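Local structure of putative drug/sodium antiporter (Escherichia coli, 4Z3N) at residues A[119-123]-A[162-166]; A[174-178]-A[311-315]; A[329-333]-A[391-395]. The protein probably transports the genotoxin colibactin across the cell membrane as an antiporter of the MATE family. All coordinates share one frame. Residue numbers count along the deposited sequence, not the author numbering.

Contact 1: A[119-123]-A[162-166]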
loop_
_atom_site.group_PDB
_atom_site.type_symbol
_atom_site.label_atom_id
_atom_site.label_comp_id
_atom_site.label_asym_id
_atom_site.label_seq_id
_atom_site.Cartn_x
_atom_site.Cartn_y
_atom_site.Cartn_z
ATOM N N ALA A 119 -3.206 -11.937 13.699
ATOM C CA ALA A 119 -2.443 -10.737 13.994
ATOM C C ALA A 119 -1.522 -10.977 15.182
ATOM O O ALA A 119 -0.405 -10.470 15.230
ATOM C CB ALA A 119 -3.385 -9.567 14.275
ATOM N N LEU A 120 -2.002 -11.752 16.151
ATOM C CA LEU A 120 -1.214 -12.038 17.337
ATOM C C LEU A 120 0.028 -12.878 17.007
ATOM O O LEU A 120 1.156 -12.477 17.333
ATOM C CB LEU A 120 -2.082 -12.735 18.384
ATOM C CG LEU A 120 -1.445 -13.137 19.724
ATOM C CD1 LEU A 120 -0.695 -11.996 20.392
ATOM C CD2 LEU A 120 -2.545 -13.654 20.630
ATOM N N PHE A 121 -0.172 -14.026 16.353
ATOM C CA PHE A 121 0.944 -14.917 16.002
ATOM C C PHE A 121 1.968 -14.228 15.110
ATOM O O PHE A 121 3.172 -14.488 15.179
ATOM C CB PHE A 121 0.432 -16.175 15.306
ATOM C CG PHE A 121 0.050 -17.274 16.248
ATOM C CD1 PHE A 121 -1.124 -17.208 16.976
ATOM C CD2 PHE A 121 0.864 -18.384 16.401
ATOM C CE1 PHE A 121 -1.484 -18.239 17.849
ATOM C CE2 PHE A 121 0.509 -19.414 17.271
ATOM C CZ PHE A 121 -0.672 -19.342 17.989
ATOM N N PHE A 122 1.472 -13.357 14.246
ATOM C CA PHE A 122 2.344 -12.613 13.369
ATOM C C PHE A 122 3.205 -11.688 14.216
ATOM O O PHE A 122 4.384 -11.526 13.934
ATOM C CB PHE A 122 1.537 -11.837 12.315
ATOM C CG PHE A 122 1.667 -12.395 10.925
ATOM C CD1 PHE A 122 2.741 -12.035 10.117
ATOM C CD2 PHE A 122 0.724 -13.279 10.427
ATOM C CE1 PHE A 122 2.870 -12.550 8.831
ATOM C CE2 PHE A 122 0.839 -13.804 9.144
ATOM C CZ PHE A 122 1.912 -13.438 8.340
ATOM N N ALA A 123 2.639 -11.122 15.278
ATOM C CA ALA A 123 3.410 -10.214 16.146
ATOM C C ALA A 123 4.475 -10.957 16.973
ATOM O O ALA A 123 5.598 -10.489 17.126
ATOM C CB ALA A 123 2.471 -9.421 17.074
ATOM N N VAL A 162 4.962 -3.630 17.132
ATOM C CA VAL A 162 4.418 -4.613 16.192
ATOM C C VAL A 162 2.954 -5.046 16.426
ATOM O O VAL A 162 2.127 -4.952 15.516
ATOM C CB VAL A 162 5.305 -5.872 16.185
ATOM C CG1 VAL A 162 4.666 -6.996 15.342
ATOM C CG2 VAL A 162 6.688 -5.523 15.676
ATOM N N PHE A 163 2.640 -5.531 17.625
ATOM C CA PHE A 163 1.294 -5.992 17.914
ATOM C C PHE A 163 0.278 -4.870 17.714
ATOM O O PHE A 163 -0.813 -5.097 17.195
ATOM C CB PHE A 163 1.204 -6.557 19.332
ATOM C CG PHE A 163 -0.143 -7.145 19.671
ATOM C CD1 PHE A 163 -0.764 -8.045 18.805
ATOM C CD2 PHE A 163 -0.781 -6.818 20.866
ATOM C CE1 PHE A 163 -1.988 -8.596 19.113
ATOM C CE2 PHE A 163 -2.013 -7.368 21.188
ATOM C CZ PHE A 163 -2.618 -8.259 20.306
ATOM N N SER A 164 0.646 -3.654 18.089
ATOM C CA SER A 164 -0.264 -2.521 17.973
ATOM C C SER A 164 -0.519 -2.193 16.504
ATOM O O SER A 164 -1.658 -1.910 16.109
ATOM C CB SER A 164 0.296 -1.301 18.714
ATOM O OG SER A 164 1.148 -1.707 19.783
ATOM N N ILE A 165 0.539 -2.241 15.700
ATOM C CA ILE A 165 0.420 -2.063 14.259
ATOM C C ILE A 165 -0.451 -3.162 13.617
ATOM O O ILE A 165 -1.321 -2.876 12.782
ATOM C CB ILE A 165 1.806 -2.061 13.565
ATOM C CG1 ILE A 165 2.740 -1.029 14.204
ATOM C CG2 ILE A 165 1.661 -1.819 12.070
ATOM C CD1 ILE A 165 2.115 0.354 14.353
ATOM N N MET A 166 -0.216 -4.417 13.991
ATOM C CA MET A 166 -1.042 -5.512 13.486
ATOM C C MET A 166 -2.508 -5.312 13.860
ATOM O O MET A 166 -3.394 -5.550 13.048
ATOM C CB MET A 166 -0.549 -6.862 14.012
ATOM C CG MET A 166 0.896 -7.176 13.655
ATOM S SD MET A 166 1.236 -7.369 11.878
ATOM C CE MET A 166 2.241 -5.937 11.473
#

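Contact 2: A[174-178]-A[311-315]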
loop_
_atom_site.group_PDB
_atom_site.type_symbol
_atom_site.label_atom_id
_atom_site.label_comp_id
_atom_site.label_asym_id
_atom_site.label_seq_id
_atom_site.Cartn_x
_atom_site.Cartn_y
_atom_site.Cartn_z
ATOM N N LEU A 174 -11.626 -4.613 9.492
ATOM C CA LEU A 174 -12.970 -4.732 10.033
ATOM C C LEU A 174 -13.913 -3.641 9.484
ATOM O O LEU A 174 -14.966 -3.952 8.926
ATOM C CB LEU A 174 -12.911 -4.688 11.566
ATOM C CG LEU A 174 -14.214 -4.938 12.317
ATOM C CD1 LEU A 174 -14.964 -6.013 11.614
ATOM C CD2 LEU A 174 -13.936 -5.363 13.743
ATOM N N PHE A 175 -13.532 -2.370 9.617
ATOM C CA PHE A 175 -14.417 -1.280 9.214
ATOM C C PHE A 175 -14.480 -1.055 7.692
ATOM O O PHE A 175 -15.476 -0.562 7.162
ATOM C CB PHE A 175 -14.004 0.000 9.921
ATOM C CG PHE A 175 -14.396 0.040 11.375
ATOM C CD1 PHE A 175 -15.655 0.517 11.763
ATOM C CD2 PHE A 175 -13.508 -0.391 12.362
ATOM C CE1 PHE A 175 -16.016 0.564 13.098
ATOM C CE2 PHE A 175 -13.872 -0.349 13.716
ATOM C CZ PHE A 175 -15.125 0.129 14.082
ATOM N N GLN A 176 -13.417 -1.424 6.988
ATOM C CA GLN A 176 -13.433 -1.411 5.537
ATOM C C GLN A 176 -14.325 -2.546 4.962
ATOM O O GLN A 176 -15.019 -2.355 3.960
ATOM C CB GLN A 176 -12.013 -1.523 5.006
ATOM C CG GLN A 176 -11.955 -1.954 3.563
ATOM C CD GLN A 176 -10.552 -2.212 3.089
ATOM O OE1 GLN A 176 -9.690 -2.653 3.854
ATOM N NE2 GLN A 176 -10.304 -1.932 1.818
ATOM N N GLY A 177 -14.323 -3.714 5.606
ATOM C CA GLY A 177 -15.193 -4.811 5.196
ATOM C C GLY A 177 -16.678 -4.469 5.315
ATOM O O GLY A 177 -17.485 -4.792 4.431
ATOM N N ALA A 178 -17.025 -3.772 6.393
ATOM C CA ALA A 178 -18.393 -3.333 6.641
ATOM C C ALA A 178 -18.777 -2.082 5.854
ATOM O O ALA A 178 -19.884 -1.575 6.004
ATOM C CB ALA A 178 -18.594 -3.077 8.117
ATOM N N THR A 311 -9.449 0.284 -2.445
ATOM C CA THR A 311 -9.918 -0.158 -1.139
ATOM C C THR A 311 -11.438 -0.224 -1.181
ATOM O O THR A 311 -12.034 -1.129 -0.589
ATOM C CB THR A 311 -9.465 0.770 0.081
ATOM O OG1 THR A 311 -10.054 2.072 -0.023
ATOM C CG2 THR A 311 -7.961 0.874 0.202
ATOM N N ALA A 312 -12.045 0.722 -1.905
ATOM C CA ALA A 312 -13.505 0.832 -2.010
ATOM C C ALA A 312 -14.063 -0.330 -2.812
ATOM O O ALA A 312 -15.172 -0.798 -2.561
ATOM C CB ALA A 312 -13.907 2.156 -2.652
ATOM N N LEU A 313 -13.260 -0.782 -3.769
ATOM C CA LEU A 313 -13.655 -1.804 -4.715
ATOM C C LEU A 313 -13.654 -3.177 -4.068
ATOM O O LEU A 313 -14.455 -4.040 -4.438
ATOM C CB LEU A 313 -12.728 -1.797 -5.937
ATOM C CG LEU A 313 -13.059 -2.883 -6.968
ATOM C CD1 LEU A 313 -14.419 -2.626 -7.659
ATOM C CD2 LEU A 313 -11.953 -3.002 -7.970
ATOM N N LEU A 314 -12.751 -3.377 -3.111
ATOM C CA LEU A 314 -12.686 -4.632 -2.364
ATOM C C LEU A 314 -14.027 -4.909 -1.634
ATOM O O LEU A 314 -14.626 -5.984 -1.743
ATOM C CB LEU A 314 -11.515 -4.597 -1.363
ATOM C CG LEU A 314 -11.292 -5.926 -0.635
ATOM C CD1 LEU A 314 -10.151 -6.665 -1.252
ATOM C CD2 LEU A 314 -11.064 -5.720 0.840
ATOM N N THR A 315 -14.496 -3.904 -0.912
ATOM C CA THR A 315 -15.790 -3.964 -0.261
ATOM C C THR A 315 -16.974 -4.199 -1.205
ATOM O O THR A 315 -17.872 -4.994 -0.893
ATOM C CB THR A 315 -16.032 -2.692 0.484
ATOM O OG1 THR A 315 -14.813 -2.331 1.147
ATOM C CG2 THR A 315 -17.152 -2.889 1.485
#

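Contact 3: A[329-333]-A[391-395]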
loop_
_atom_site.group_PDB
_atom_site.type_symbol
_atom_site.label_atom_id
_atom_site.label_comp_id
_atom_site.label_asym_id
_atom_site.label_seq_id
_atom_site.Cartn_x
_atom_site.Cartn_y
_atom_site.Cartn_z
ATOM N N THR A 329 -20.253 -7.117 -9.885
ATOM C CA THR A 329 -18.857 -7.075 -9.442
ATOM C C THR A 329 -17.980 -6.717 -10.647
ATOM O O THR A 329 -17.015 -5.962 -10.518
ATOM C CB THR A 329 -18.361 -8.421 -8.785
ATOM O OG1 THR A 329 -18.246 -9.459 -9.768
ATOM C CG2 THR A 329 -19.292 -8.879 -7.675
ATOM N N LEU A 330 -18.341 -7.236 -11.816
ATOM C CA LEU A 330 -17.653 -6.900 -13.054
ATOM C C LEU A 330 -17.863 -5.432 -13.430
ATOM O O LEU A 330 -16.916 -4.756 -13.852
ATOM C CB LEU A 330 -18.125 -7.802 -14.195
ATOM C CG LEU A 330 -17.575 -9.216 -14.252
ATOM C CD1 LEU A 330 -17.924 -9.869 -15.601
ATOM C CD2 LEU A 330 -16.061 -9.215 -14.018
ATOM N N ASN A 331 -19.099 -4.949 -13.298
ATOM C CA ASN A 331 -19.388 -3.535 -13.520
ATOM C C ASN A 331 -18.678 -2.661 -12.519
ATOM O O ASN A 331 -18.289 -1.543 -12.839
ATOM C CB ASN A 331 -20.888 -3.232 -13.427
ATOM C CG ASN A 331 -21.704 -3.952 -14.467
ATOM O OD1 ASN A 331 -21.326 -4.037 -15.636
ATOM N ND2 ASN A 331 -22.841 -4.475 -14.039
ATOM N N ALA A 332 -18.545 -3.169 -11.296
ATOM C CA ALA A 332 -17.872 -2.451 -10.224
ATOM C C ALA A 332 -16.394 -2.255 -10.562
ATOM O O ALA A 332 -15.860 -1.139 -10.410
ATOM C CB ALA A 332 -18.028 -3.179 -8.906
ATOM N N TYR A 333 -15.745 -3.316 -11.042
ATOM C CA TYR A 333 -14.354 -3.208 -11.477
ATOM C C TYR A 333 -14.145 -2.141 -12.567
ATOM O O TYR A 333 -13.281 -1.273 -12.429
ATOM C CB TYR A 333 -13.853 -4.544 -11.979
ATOM C CG TYR A 333 -12.580 -4.420 -12.771
ATOM C CD1 TYR A 333 -11.347 -4.348 -12.137
ATOM C CD2 TYR A 333 -12.613 -4.363 -14.159
ATOM C CE1 TYR A 333 -10.194 -4.209 -12.865
ATOM C CE2 TYR A 333 -11.464 -4.234 -14.890
ATOM C CZ TYR A 333 -10.256 -4.153 -14.240
ATOM O OH TYR A 333 -9.117 -4.024 -14.988
ATOM N N LEU A 391 -6.259 -2.739 -10.040
ATOM C CA LEU A 391 -7.647 -2.972 -9.634
ATOM C C LEU A 391 -8.091 -4.413 -9.941
ATOM O O LEU A 391 -8.851 -5.017 -9.169
ATOM C CB LEU A 391 -8.589 -1.964 -10.312
ATOM C CG LEU A 391 -8.440 -0.496 -9.856
ATOM C CD1 LEU A 391 -9.289 0.481 -10.697
ATOM C CD2 LEU A 391 -8.723 -0.340 -8.347
ATOM N N ALA A 392 -7.615 -4.974 -11.050
ATOM C CA ALA A 392 -7.854 -6.393 -11.313
ATOM C C ALA A 392 -7.347 -7.261 -10.151
ATOM O O ALA A 392 -7.992 -8.251 -9.795
ATOM C CB ALA A 392 -7.205 -6.822 -12.630
ATOM N N SER A 393 -6.206 -6.889 -9.559
ATOM C CA SER A 393 -5.664 -7.614 -8.394
ATOM C C SER A 393 -6.556 -7.527 -7.155
ATOM O O SER A 393 -6.715 -8.491 -6.415
ATOM C CB SER A 393 -4.275 -7.098 -8.029
ATOM O OG SER A 393 -3.314 -7.648 -8.901
ATOM N N GLU A 394 -7.105 -6.343 -6.928
ATOM C CA GLU A 394 -8.016 -6.111 -5.832
ATOM C C GLU A 394 -9.263 -7.010 -5.979
ATOM O O GLU A 394 -9.737 -7.574 -4.989
ATOM C CB GLU A 394 -8.408 -4.629 -5.786
ATOM C CG GLU A 394 -8.826 -4.115 -4.411
ATOM C CD GLU A 394 -7.654 -4.055 -3.439
ATOM O OE1 GLU A 394 -6.554 -4.506 -3.834
ATOM O OE2 GLU A 394 -7.819 -3.556 -2.293
ATOM N N TYR A 395 -9.768 -7.137 -7.213
ATOM C CA TYR A 395 -10.944 -7.941 -7.524
ATOM C C TYR A 395 -10.767 -9.427 -7.147
ATOM O O TYR A 395 -11.648 -10.051 -6.539
ATOM C CB TYR A 395 -11.288 -7.806 -9.023
ATOM C CG TYR A 395 -12.509 -8.604 -9.470
ATOM C CD1 TYR A 395 -12.388 -9.937 -9.838
ATOM C CD2 TYR A 395 -13.771 -8.029 -9.516
ATOM C CE1 TYR A 395 -13.467 -10.672 -10.240
ATOM C CE2 TYR A 395 -14.870 -8.766 -9.919
ATOM C CZ TYR A 395 -14.712 -10.097 -10.280
ATOM O OH TYR A 395 -15.792 -10.867 -10.700
#

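Contact 1: A[119-123]-A[162-166]
Ala123 pushes its methyl against the base of Phe163: its CB lies 3.7 Å from CA and 3.9 Å from CB of Phe163. The same methyl also meets Val162, with Ala123 CB 3.7 Å from Val162 CG1. One turn earlier Ala119 does the same, its CB 3.9 Å from Met166 CB. Two alanines four residues apart form a small-xxx-small strip, and because neither has bulk beyond CB, the helix axes approach to 8.9 Å. This is antiparallel helix packing, at 151°, between helices 107-132 and 162-177 in the first MatE repeat of the twelve-helix MATE fold; both segments lie in predicted transmembrane spans. No hydrogen bond links the two segments, so close apolar fit does the work. Toward the exposed side, Leu120 CD1 and Phe163 CE1 touch at 3.9 Å; large hydrocarbon side chains suit such a membrane-spanning surface. Ala119 O lies at the edge of the Phe163 ring, 4.3 Å from Phe163 CD1. On the inner side, Met166 lends its flexible chain to a third neighbour, helix 75-101, where it touches Ile84 and Ile88, while Val162 meets Leu81 there.

Contact 2: A[174-178]-A[311-315]
Leu174 opens the last turn of helix 162-177, one of the two partners in a helix-helix contact that joins the two MatE repeats of the MATE fold; the other is helix 286-322. Leu174 and Phe175 turn from this interface and fill space within their own repeat, Leu174 against Met92 and Leu96, Phe175 against Phe228. Gln176 then supplies the largest single share of the contact. Its long side chain, extended with chi1 and chi2 both t, spans the gap so that NE2 gives a hydrogen bond of 3.1 Å to Thr311 O. The other half of the amide is used too, since OE1 bonds to Gln89 NE2; glutamine suits a buried junction because it donates and accepts without charge. The main chain of Gln176 joins in as well: Thr315 OG1 donates to Gln176 O at 2.8 Å, and threonine suits the site because its methyl can pack at the same time, Thr315 CG2 lying 3.5 Å from Gly177 O. Gly177 comes nearest in backbone, with CA 5.6 Å from CA of Thr315, and its carbonyl, close to the helix end, accepts from Gln319 NE2. Ala178 lies just past the helix, its N held by Leu174 O at 3.3 Å. Across the interface, Thr311 O, which takes the bond from Gln176 NE2, stands 3.7 Å from Thr315 N, longer than an ideal helical hydrogen bond.

Contact 3: A[329-333]-A[391-395]
Two helices run nearly antiparallel here, segments 329-333 and 391-395 making an angle of 154° with their axes 10.8 Å apart. The backbones are well separated: the nearest CA atoms, those of Tyr333 and Leu391, are 7.0 Å apart. Such spacing leaves room for large side chains, and two tyrosines fill it. Both point toward the opposite helix with chi1 near t, and each ring reaches across to a different part of its partner. Tyr333 lays a ring edge along the backbone, its CE1 3.2 Å from Ala392 N and 3.8 Å from Leu391 CB; the hydroxyl goes on to bond to Ile388 O, one turn earlier on the same helix 382-399. Tyr395 reaches back, donating from OH to Thr329 OG1 at 3.0 Å. Thr329 OG1 in turn bonds to Val326 O in the first turn of helix 326-358. Around these polar ends the packing is apolar: Leu330 CD2 lies 4.1 Å from Tyr395 CZ, and Tyr333 CB 4.3 Å from Tyr395 CD2, while Leu454 touches both tyrosine side chains. Leu391 meets Ala336, Val337 and Ala340 further along helix 326-358. The contact thus pairs helices of the second MatE repeat of this MATE transporter. Tyrosine suits both positions, being apolar enough for a buried interface while carrying a hydroxyl at its far end; the chemistry implies that apolar packing is combined with neutral hydrogen bonds at the tips of the rings, and no charged side chain takes part between the segments.

Overall arrangement
Contacts 1 and 3 each stay within one MatE repeat, the first and the second, and both pack antiparallel helices; contact 2 crosses between the repeats. Helix 162-177 serves contacts 1 and 2, whose centres lie 20 Å apart. Contacts 2 and 3 touch through Leu313 CD1 and Ala332 O at 3.4 Å, so helix 286-322 packs against the helix pair of contact 3 as well as against helix 162-177. Contact 1, buried at its alanines but with an exposed edge at Leu120 and Phe163, has no hydrogen bond and packs mainly through apolar side chains. Contacts 2 and 3, more enclosed, use uncharged hydrogen bonds: an amide and a threonine in one, a single tyrosine-threonine bond amid apolar packing in the other.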